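Local coordinates for protein cytochrome P450 (Bacillus megaterium, PDB 5L92) that binds heme and corticosterone and oxidises steroids, probably as a monooxygenase of the cytochrome P450 family, at residues A[159-164]-A[195-200]; A[203-208]-A[213-218]. All coordinates share one frame; numbering follows the deposited sequence.

Following the chain from the N terminus, helix 158-169 comes first, and contact 1 closes the 30 residues, mostly helical, that lead from it to the later half of helix 177-207. The chain then runs on to the C-terminal end of that long helix, where contact 2 closes a turn of only four residues and helix 213-222 packs across it. The two closures neither nest nor cross; they follow one another, with helix 177-207 common to both. Their centres lie about 16 Å apart, yet they meet, because Phe198 CE1 packs at 3.9 Å from Ile214 CD1. Together they join the F, G and H helices of the P450 fold.

Contact 1 (A[159-164]-A[195-200]); sequences RQFKDW and ETYFYR
Phe161 is the first residue of 159-164 to meet the facing helix, turning the edge of its ring to Tyr197. Its CB does not aim straight across, but CG lies anti to the carbonyl carbon (chi1 -64°) and the ring reaches over. Phe161 CE1 comes to 3.7 Å from Tyr197 CZ, and Phe161 CZ to 3.5 Å from Tyr197 OH. The ring planes stand at 89°, with centroids 5.5 Å apart, in an offset edge-to-face pair.

One helical turn on, Trp164 has its CB aimed toward 195-200 and presents the outer edge of its six-membered ring. Trp164 CH2 lies 3.8 Å from Tyr197 CD2, while Trp164 CZ3 lies 4.0 Å from Tyr197 CG. This second offset edge-to-face pair is less upright, its planes inclined at 66°. Both edges come from the same side of the Tyr197 ring plane, the indole near the CB end and the phenyl near the hydroxyl end. The tyrosine serves them because its CG extends anti to N, which carries the ring toward helix 158-169.

The polar ends are held by neighbours: Trp164 NE1 bonds to Glu193, and Tyr197 OH to Asp157, just ahead of helix 158-169. Replacing Tyr197 by leucine would probably leave Asp157 without this hydroxyl partner and the two aromatic edges without the flat face they share.

All three rings are buried: Leu240 of helix 229-245 touches Phe161, Val153 touches Phe161 and Tyr197, and Ala190 and Leu194 touch Trp164. The side chain of Trp164 lies about 10 Å from corticosterone, so it does not touch the steroid. Such an aromatic cluster here joins the F helix (158-169) to the G helix (177-207), the pair that covers the substrate pocket in the P450 fold.

Contact 2 (A[203-208]-A[213-218]); sequences EEKRTR and IISVLL
Lys205 and Leu218 meet because each sets CG anti to its carbonyl carbon, at chi1 -59° and -66°, with CB already aimed at the opposing helix. Lys205 CB rests 3.8 Å from Leu218 CD1. A bend at chi2 then brings the lysine CD to the start of helix 213-222, where Lys205 CD touches Ile214 CG2 at 4.0 Å and passes Ser215 OG at 3.5 Å, the lysine crossing the isoleucine at about a right angle.

The other leucine methyl serves Arg206. The arginine chain, bent at chi2, brings its guanidinium across the end of Leu218, and CD2 sits over one face of the group, displaced toward the rim, 3.6 Å from Arg206 NH2. Leu218 thus divides its two methyls between consecutive residues, CD1 to lysine and CD2 to arginine. The short helix axes approach to 9.8 Å at an angle of 70°.

The charges are answered beyond the two segments. Lys205 NZ forms a salt bridge with Asp212 and a hydrogen bond to Gly152 O, whereas Arg206 NH2 pairs with Asp229. Ser215 OG accepts a hydrogen bond from Gly210 N, within the turn itself. Ile232 of helix 229-245 and Ile202 also touch Leu218.

The contact is therefore van der Waals packing, mostly carbon on carbon, with Ser215 OG and the guanidinium face also touching, while the polar bonds of these groups go to residues outside the two segments. Lys205 packs through CB and CD and sends NZ to Asp212; Arg206 sets a guanidinium face against Leu218 CD2 while its NH2 also pairs with Asp229. These aspartates probably help to fix where the two basic side chains lie.

Contact 1 (A[159-164]-A[195-200])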
ATOM      1  N   ARG A 159     -16.734  -0.736  -8.987  1.00 35.71           N
ATOM      2  CA  ARG A 159     -17.270  -1.488  -7.864  1.00 38.46           C
ATOM      3  C   ARG A 159     -16.792  -2.938  -7.882  1.00 35.70           C
ATOM      4  O   ARG A 159     -16.522  -3.516  -6.824  1.00 34.59           O
ATOM      5  CB  ARG A 159     -18.792  -1.405  -7.872  1.00 43.88           C
ATOM      6  CG  ARG A 159     -19.470  -2.321  -6.838  1.00 53.79           C
ATOM      7  CD  ARG A 159     -20.994  -2.223  -6.912  1.00 69.44           C
ATOM      8  NE  ARG A 159     -21.403  -0.891  -7.365  1.00 75.19           N
ATOM      9  CZ  ARG A 159     -21.822  -0.602  -8.593  1.00 66.47           C
ATOM     10  NH1 ARG A 159     -21.936  -1.547  -9.515  1.00 59.83           N
ATOM     11  NH2 ARG A 159     -22.139   0.646  -8.892  1.00 66.66           N
ATOM     12  N   GLN A 160     -16.656  -3.540  -9.069  1.00 35.18           N
ATOM     13  CA  GLN A 160     -16.022  -4.860  -9.136  1.00 35.69           C
ATOM     14  C   GLN A 160     -14.578  -4.788  -8.663  1.00 32.97           C
ATOM     15  O   GLN A 160     -14.128  -5.638  -7.883  1.00 31.75           O
ATOM     16  CB  GLN A 160     -16.045  -5.413 -10.559  1.00 38.20           C
ATOM     17  CG  GLN A 160     -17.411  -5.641 -11.150  1.00 45.12           C
ATOM     18  CD  GLN A 160     -17.348  -6.552 -12.387  1.00 47.67           C
ATOM     19  OE1 GLN A 160     -17.153  -7.752 -12.263  1.00 49.80           O
ATOM     20  NE2 GLN A 160     -17.495  -5.968 -13.574  1.00 46.29           N
ATOM     21  N   PHE A 161     -13.829  -3.796  -9.171  1.00 30.81           N
ATOM     22  CA  PHE A 161     -12.426  -3.598  -8.797  1.00 30.90           C
ATOM     23  C   PHE A 161     -12.256  -3.589  -7.281  1.00 29.83           C
ATOM     24  O   PHE A 161     -11.390  -4.286  -6.727  1.00 30.07           O
ATOM     25  CB  PHE A 161     -11.909  -2.272  -9.353  1.00 31.55           C
ATOM     26  CG  PHE A 161     -11.882  -2.182 -10.842  1.00 31.99           C
ATOM     27  CD1 PHE A 161     -11.997  -3.300 -11.635  1.00 32.06           C
ATOM     28  CD2 PHE A 161     -11.723  -0.939 -11.447  1.00 33.08           C
ATOM     29  CE1 PHE A 161     -11.941  -3.203 -13.007  1.00 34.26           C
ATOM     30  CE2 PHE A 161     -11.674  -0.822 -12.832  1.00 33.83           C
ATOM     31  CZ  PHE A 161     -11.790  -1.957 -13.615  1.00 34.29           C
ATOM     32  N   LYS A 162     -13.088  -2.805  -6.596  1.00 30.67           N
ATOM     33  CA  LYS A 162     -12.986  -2.693  -5.142  1.00 32.47           C
ATOM     34  C   LYS A 162     -13.233  -4.025  -4.467  1.00 31.92           C
ATOM     35  O   LYS A 162     -12.461  -4.436  -3.596  1.00 30.43           O
ATOM     36  CB  LYS A 162     -13.982  -1.666  -4.617  1.00 35.12           C
ATOM     37  CG  LYS A 162     -13.700  -1.226  -3.153  1.00 36.43           C
ATOM     38  CD  LYS A 162     -14.628  -0.066  -2.764  1.00 40.47           C
ATOM     39  CE  LYS A 162     -14.405   0.381  -1.325  1.00 42.80           C
ATOM     40  NZ  LYS A 162     -14.393  -0.792  -0.399  1.00 44.19           N
ATOM     41  N   ASP A 163     -14.342  -4.696  -4.820  1.00 32.61           N
ATOM     42  CA  ASP A 163     -14.655  -5.969  -4.175  1.00 33.15           C
ATOM     43  C   ASP A 163     -13.553  -6.996  -4.404  1.00 31.44           C
ATOM     44  O   ASP A 163     -13.148  -7.696  -3.471  1.00 30.64           O
ATOM     45  CB  ASP A 163     -15.999  -6.506  -4.669  1.00 36.16           C
ATOM     46  CG  ASP A 163     -17.134  -5.613  -4.281  1.00 39.61           C
ATOM     47  OD1 ASP A 163     -16.907  -4.756  -3.390  1.00 40.69           O
ATOM     48  OD2 ASP A 163     -18.228  -5.747  -4.873  1.00 40.60           O
ATOM     49  N   TRP A 164     -13.084  -7.134  -5.652  1.00 30.91           N
ATOM     50  CA  TRP A 164     -11.981  -8.055  -5.916  1.00 30.77           C
ATOM     51  C   TRP A 164     -10.772  -7.685  -5.087  1.00 29.22           C
ATOM     52  O   TRP A 164     -10.120  -8.562  -4.493  1.00 28.31           O
ATOM     53  CB  TRP A 164     -11.586  -8.057  -7.397  1.00 30.60           C
ATOM     54  CG  TRP A 164     -12.504  -8.755  -8.287  1.00 32.05           C
ATOM     55  CD1 TRP A 164     -13.259  -9.849  -7.998  1.00 32.65           C
ATOM     56  CD2 TRP A 164     -12.767  -8.426  -9.655  1.00 32.35           C
ATOM     57  NE1 TRP A 164     -13.981 -10.210  -9.089  1.00 33.59           N
ATOM     58  CE2 TRP A 164     -13.697  -9.354 -10.127  1.00 33.71           C
ATOM     59  CE3 TRP A 164     -12.300  -7.423 -10.520  1.00 32.24           C
ATOM     60  CZ2 TRP A 164     -14.200  -9.313 -11.445  1.00 35.16           C
ATOM     61  CZ3 TRP A 164     -12.777  -7.385 -11.817  1.00 34.26           C
ATOM     62  CH2 TRP A 164     -13.724  -8.332 -12.271  1.00 35.02           C
ATOM     63  N   GLU A 195      -8.167 -12.226 -13.343  1.00 31.73           N
ATOM     64  CA  GLU A 195      -7.457 -12.684 -14.536  1.00 32.28           C
ATOM     65  C   GLU A 195      -8.354 -12.676 -15.763  1.00 31.73           C
ATOM     66  O   GLU A 195      -7.991 -12.112 -16.799  1.00 31.27           O
ATOM     67  CB  GLU A 195      -6.884 -14.078 -14.294  1.00 33.79           C
ATOM     68  CG  GLU A 195      -5.711 -14.013 -13.354  1.00 34.12           C
ATOM     69  CD  GLU A 195      -5.226 -15.361 -12.978  1.00 37.33           C
ATOM     70  OE1 GLU A 195      -5.457 -16.271 -13.793  1.00 39.14           O
ATOM     71  OE2 GLU A 195      -4.628 -15.516 -11.881  1.00 37.53           O
ATOM     72  N   THR A 196      -9.546 -13.268 -15.668  1.00 31.94           N
ATOM     73  CA  THR A 196     -10.350 -13.372 -16.882  1.00 32.27           C
ATOM     74  C   THR A 196     -10.815 -12.001 -17.324  1.00 32.27           C
ATOM     75  O   THR A 196     -10.875 -11.735 -18.527  1.00 31.46           O
ATOM     76  CB  THR A 196     -11.546 -14.342 -16.707  1.00 34.40           C
ATOM     77  OG1 THR A 196     -12.344 -13.961 -15.597  1.00 45.26           O
ATOM     78  CG2 THR A 196     -11.071 -15.738 -16.475  1.00 34.21           C
ATOM     79  N   TYR A 197     -11.095 -11.105 -16.370  1.00 32.54           N
ATOM     80  CA  TYR A 197     -11.327  -9.705 -16.708  1.00 32.45           C
ATOM     81  C   TYR A 197     -10.198  -9.171 -17.573  1.00 32.20           C
ATOM     82  O   TYR A 197     -10.435  -8.624 -18.657  1.00 32.60           O
ATOM     83  CB  TYR A 197     -11.451  -8.848 -15.431  1.00 31.78           C
ATOM     84  CG  TYR A 197     -11.756  -7.403 -15.726  1.00 32.80           C
ATOM     85  CD1 TYR A 197     -10.737  -6.485 -15.961  1.00 33.08           C
ATOM     86  CD2 TYR A 197     -13.066  -6.968 -15.810  1.00 34.82           C
ATOM     87  CE1 TYR A 197     -11.023  -5.187 -16.260  1.00 35.08           C
ATOM     88  CE2 TYR A 197     -13.367  -5.670 -16.094  1.00 35.93           C
ATOM     89  CZ  TYR A 197     -12.341  -4.775 -16.334  1.00 36.29           C
ATOM     90  OH  TYR A 197     -12.618  -3.457 -16.633  1.00 36.71           O
ATOM     91  N   PHE A 198      -8.951  -9.325 -17.123  1.00 31.36           N
ATOM     92  CA  PHE A 198      -7.869  -8.682 -17.853  1.00 32.33           C
ATOM     93  C   PHE A 198      -7.480  -9.418 -19.137  1.00 32.51           C
ATOM     94  O   PHE A 198      -6.910  -8.800 -20.036  1.00 33.10           O
ATOM     95  CB  PHE A 198      -6.654  -8.495 -16.937  1.00 32.29           C
ATOM     96  CG  PHE A 198      -6.718  -7.212 -16.137  1.00 32.19           C
ATOM     97  CD1 PHE A 198      -6.491  -5.994 -16.752  1.00 32.54           C
ATOM     98  CD2 PHE A 198      -7.061  -7.235 -14.799  1.00 31.40           C
ATOM     99  CE1 PHE A 198      -6.581  -4.801 -16.051  1.00 33.26           C
ATOM    100  CE2 PHE A 198      -7.141  -6.065 -14.067  1.00 32.93           C
ATOM    101  CZ  PHE A 198      -6.912  -4.836 -14.683  1.00 34.02           C
ATOM    102  N   TYR A 199      -7.752 -10.714 -19.257  1.00 31.28           N
ATOM    103  CA  TYR A 199      -7.542 -11.337 -20.561  1.00 33.63           C
ATOM    104  C   TYR A 199      -8.465 -10.739 -21.604  1.00 36.26           C
ATOM    105  O   TYR A 199      -8.056 -10.526 -22.748  1.00 37.89           O
ATOM    106  CB  TYR A 199      -7.733 -12.846 -20.479  1.00 31.93           C
ATOM    107  CG  TYR A 199      -6.483 -13.531 -19.987  1.00 30.15           C
ATOM    108  CD1 TYR A 199      -5.327 -13.491 -20.747  1.00 30.92           C
ATOM    109  CD2 TYR A 199      -6.445 -14.197 -18.774  1.00 30.65           C
ATOM    110  CE1 TYR A 199      -4.189 -14.098 -20.339  1.00 32.30           C
ATOM    111  CE2 TYR A 199      -5.291 -14.830 -18.355  1.00 31.73           C
ATOM    112  CZ  TYR A 199      -4.164 -14.773 -19.149  1.00 31.77           C
ATOM    113  OH  TYR A 199      -2.975 -15.355 -18.779  1.00 32.53           O
ATOM    114  N   ARG A 200      -9.706 -10.433 -21.224  1.00 34.99           N
ATOM    115  CA  ARG A 200     -10.600  -9.735 -22.146  1.00 36.87           C
ATOM    116  C   ARG A 200     -10.054  -8.354 -22.496  1.00 37.25           C
ATOM    117  O   ARG A 200      -9.910  -8.014 -23.673  1.00 37.96           O
ATOM    118  CB  ARG A 200     -12.003  -9.648 -21.550  1.00 36.27           C
ATOM    119  CG  ARG A 200     -13.041  -9.027 -22.476  1.00 39.45           C
ATOM    120  CD  ARG A 200     -14.433  -9.117 -21.899  1.00 41.78           C
ATOM    121  NE  ARG A 200     -14.534  -8.643 -20.529  1.00 50.25           N
ATOM    122  CZ  ARG A 200     -14.555  -7.365 -20.167  1.00 53.75           C
ATOM    123  NH1 ARG A 200     -14.461  -6.382 -21.071  1.00 52.76           N
ATOM    124  NH2 ARG A 200     -14.663  -7.066 -18.880  1.00 52.13           N
TER

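Contact 2 (A[203-208]-A[213-218])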
ATOM      1  N   GLU A 203      -7.366  -8.614 -25.118  1.00 43.58           N
ATOM      2  CA  GLU A 203      -7.921  -8.897 -26.425  1.00 47.41           C
ATOM      3  C   GLU A 203      -8.415  -7.598 -27.030  1.00 45.53           C
ATOM      4  O   GLU A 203      -8.105  -7.291 -28.148  1.00 46.03           O
ATOM      5  CB  GLU A 203      -9.100  -9.857 -26.334  1.00 50.08           C
ATOM      6  CG  GLU A 203      -8.768 -11.331 -26.269  1.00 62.48           C
ATOM      7  CD  GLU A 203      -9.850 -12.185 -25.580  1.00 84.21           C
ATOM      8  OE1 GLU A 203     -11.074 -12.007 -25.812  1.00 74.54           O
ATOM      9  OE2 GLU A 203      -9.463 -13.053 -24.773  1.00 83.05           O
ATOM     10  N   GLU A 204      -9.183  -6.843 -26.266  1.00 43.22           N
ATOM     11  CA  GLU A 204      -9.724  -5.581 -26.764  1.00 45.37           C
ATOM     12  C   GLU A 204      -8.616  -4.625 -27.199  1.00 48.96           C
ATOM     13  O   GLU A 204      -8.780  -3.891 -28.184  1.00 52.05           O
ATOM     14  CB  GLU A 204     -10.599  -4.917 -25.707  1.00 41.44           C
ATOM     15  CG  GLU A 204     -11.802  -5.696 -25.291  1.00 40.27           C
ATOM     16  CD  GLU A 204     -12.586  -5.020 -24.177  1.00 40.25           C
ATOM     17  OE1 GLU A 204     -12.086  -4.043 -23.557  1.00 42.44           O
ATOM     18  OE2 GLU A 204     -13.714  -5.463 -23.912  1.00 41.46           O
ATOM     19  N   LYS A 205      -7.507  -4.588 -26.474  1.00 46.48           N
ATOM     20  CA  LYS A 205      -6.421  -3.671 -26.780  1.00 48.70           C
ATOM     21  C   LYS A 205      -5.510  -4.098 -27.909  1.00 50.61           C
ATOM     22  O   LYS A 205      -4.842  -3.287 -28.496  1.00 51.20           O
ATOM     23  CB  LYS A 205      -5.618  -3.332 -25.535  1.00 45.91           C
ATOM     24  CG  LYS A 205      -6.459  -2.711 -24.453  1.00 44.36           C
ATOM     25  CD  LYS A 205      -5.781  -1.648 -23.649  1.00 43.49           C
ATOM     26  CE  LYS A 205      -6.775  -0.959 -22.738  1.00 39.37           C
ATOM     27  NZ  LYS A 205      -7.050   0.393 -23.220  1.00 39.35           N
ATOM     28  N   ARG A 206      -5.478  -5.371 -28.218  1.00 51.50           N
ATOM     29  CA  ARG A 206      -4.689  -5.835 -29.355  1.00 52.54           C
ATOM     30  C   ARG A 206      -5.295  -5.275 -30.629  1.00 52.59           C
ATOM     31  O   ARG A 206      -4.627  -5.079 -31.605  1.00 54.39           O
ATOM     32  CB  ARG A 206      -4.687  -7.336 -29.434  1.00 50.59           C
ATOM     33  CG  ARG A 206      -3.688  -7.952 -28.539  1.00 52.12           C
ATOM     34  CD  ARG A 206      -3.152  -9.227 -29.088  1.00 55.75           C
ATOM     35  NE  ARG A 206      -1.888  -9.439 -28.469  1.00 54.89           N
ATOM     36  CZ  ARG A 206      -1.725 -10.193 -27.416  1.00 59.51           C
ATOM     37  NH1 ARG A 206      -2.760 -10.846 -26.919  1.00 63.35           N
ATOM     38  NH2 ARG A 206      -0.521 -10.321 -26.903  1.00 55.27           N
ATOM     39  N   THR A 207      -6.580  -5.032 -30.570  1.00 53.10           N
ATOM     40  CA  THR A 207      -7.365  -4.529 -31.654  1.00 56.57           C
ATOM     41  C   THR A 207      -7.445  -3.028 -31.676  1.00 60.60           C
ATOM     42  O   THR A 207      -7.346  -2.403 -32.717  1.00 61.97           O
ATOM     43  CB  THR A 207      -8.825  -5.023 -31.482  1.00 60.15           C
ATOM     44  OG1 THR A 207      -8.856  -6.442 -31.529  1.00 58.45           O
ATOM     45  CG2 THR A 207      -9.781  -4.433 -32.500  1.00 64.08           C
ATOM     46  N   ARG A 208      -7.654  -2.455 -30.511  1.00 57.93           N
ATOM     47  CA  ARG A 208      -7.878  -1.021 -30.371  1.00 58.32           C
ATOM     48  C   ARG A 208      -6.975  -0.516 -29.249  1.00 54.86           C
ATOM     49  O   ARG A 208      -7.453  -0.243 -28.141  1.00 53.26           O
ATOM     50  CB  ARG A 208      -9.354  -0.754 -30.064  1.00 65.04           C
ATOM     51  CG  ARG A 208      -9.813   0.695 -30.202  1.00 77.04           C
ATOM     52  CD  ARG A 208     -11.340   0.826 -30.081  1.00 77.29           C
ATOM     53  NE  ARG A 208     -11.950   0.801 -31.404  1.00 90.22           N
ATOM     54  CZ  ARG A 208     -11.889   1.813 -32.268  1.00 93.34           C
ATOM     55  NH1 ARG A 208     -11.250   2.933 -31.934  1.00 90.21           N
ATOM     56  NH2 ARG A 208     -12.457   1.704 -33.467  1.00 83.81           N
ATOM     57  N   ILE A 213      -0.894   1.770 -20.117  1.00 36.92           N
ATOM     58  CA  ILE A 213       0.278   0.931 -19.956  1.00 35.46           C
ATOM     59  C   ILE A 213       0.024  -0.513 -20.377  1.00 36.09           C
ATOM     60  O   ILE A 213       0.981  -1.262 -20.586  1.00 35.90           O
ATOM     61  CB  ILE A 213       0.795   0.989 -18.511  1.00 34.92           C
ATOM     62  CG1 ILE A 213       2.144   0.297 -18.434  1.00 35.11           C
ATOM     63  CG2 ILE A 213      -0.196   0.362 -17.556  1.00 36.66           C
ATOM     64  CD1 ILE A 213       3.028   0.798 -17.393  1.00 42.75           C
ATOM     65  N   ILE A 214      -1.223  -0.945 -20.504  1.00 35.70           N
ATOM     66  CA  ILE A 214      -1.456  -2.268 -21.067  1.00 36.90           C
ATOM     67  C   ILE A 214      -1.089  -2.280 -22.550  1.00 38.54           C
ATOM     68  O   ILE A 214      -0.371  -3.172 -23.016  1.00 39.33           O
ATOM     69  CB  ILE A 214      -2.912  -2.698 -20.835  1.00 38.03           C
ATOM     70  CG1 ILE A 214      -3.139  -2.881 -19.333  1.00 36.62           C
ATOM     71  CG2 ILE A 214      -3.244  -3.997 -21.646  1.00 38.69           C
ATOM     72  CD1 ILE A 214      -4.518  -3.364 -18.995  1.00 34.96           C
ATOM     73  N   SER A 215      -1.583  -1.289 -23.305  1.00 38.21           N
ATOM     74  CA  SER A 215      -1.167  -1.099 -24.693  1.00 40.12           C
ATOM     75  C   SER A 215       0.342  -0.999 -24.793  1.00 40.73           C
ATOM     76  O   SER A 215       0.959  -1.621 -25.657  1.00 41.32           O
ATOM     77  CB  SER A 215      -1.806   0.166 -25.269  1.00 40.28           C
ATOM     78  OG  SER A 215      -3.225   0.093 -25.257  1.00 41.08           O
ATOM     79  N   VAL A 216       0.970  -0.245 -23.888  1.00 39.40           N
ATOM     80  CA  VAL A 216       2.404  -0.057 -24.017  1.00 39.89           C
ATOM     81  C   VAL A 216       3.135  -1.376 -23.851  1.00 41.19           C
ATOM     82  O   VAL A 216       4.164  -1.594 -24.488  1.00 42.68           O
ATOM     83  CB  VAL A 216       2.900   0.996 -23.016  1.00 39.23           C
ATOM     84  CG1 VAL A 216       4.414   1.025 -23.009  1.00 39.16           C
ATOM     85  CG2 VAL A 216       2.356   2.362 -23.396  1.00 41.59           C
ATOM     86  N   LEU A 217       2.640  -2.274 -22.994  1.00 39.96           N
ATOM     87  CA  LEU A 217       3.340  -3.537 -22.800  1.00 40.77           C
ATOM     88  C   LEU A 217       3.062  -4.522 -23.923  1.00 43.18           C
ATOM     89  O   LEU A 217       3.933  -5.329 -24.253  1.00 43.60           O
ATOM     90  CB  LEU A 217       2.938  -4.170 -21.481  1.00 39.16           C
ATOM     91  CG  LEU A 217       3.399  -3.387 -20.269  1.00 37.23           C
ATOM     92  CD1 LEU A 217       2.441  -3.662 -19.140  1.00 33.84           C
ATOM     93  CD2 LEU A 217       4.815  -3.804 -19.951  1.00 41.12           C
ATOM     94  N   LEU A 218       1.848  -4.491 -24.476  1.00 43.23           N
ATOM     95  CA  LEU A 218       1.542  -5.236 -25.698  1.00 45.06           C
ATOM     96  C   LEU A 218       2.437  -4.783 -26.847  1.00 46.80           C
ATOM     97  O   LEU A 218       3.010  -5.610 -27.564  1.00 47.95           O
ATOM     98  CB  LEU A 218       0.072  -5.051 -26.061  1.00 41.25           C
ATOM     99  CG  LEU A 218      -0.908  -5.670 -25.063  1.00 41.51           C
ATOM    100  CD1 LEU A 218      -2.321  -5.164 -25.327  1.00 42.80           C
ATOM    101  CD2 LEU A 218      -0.868  -7.179 -25.146  1.00 44.08           C
TER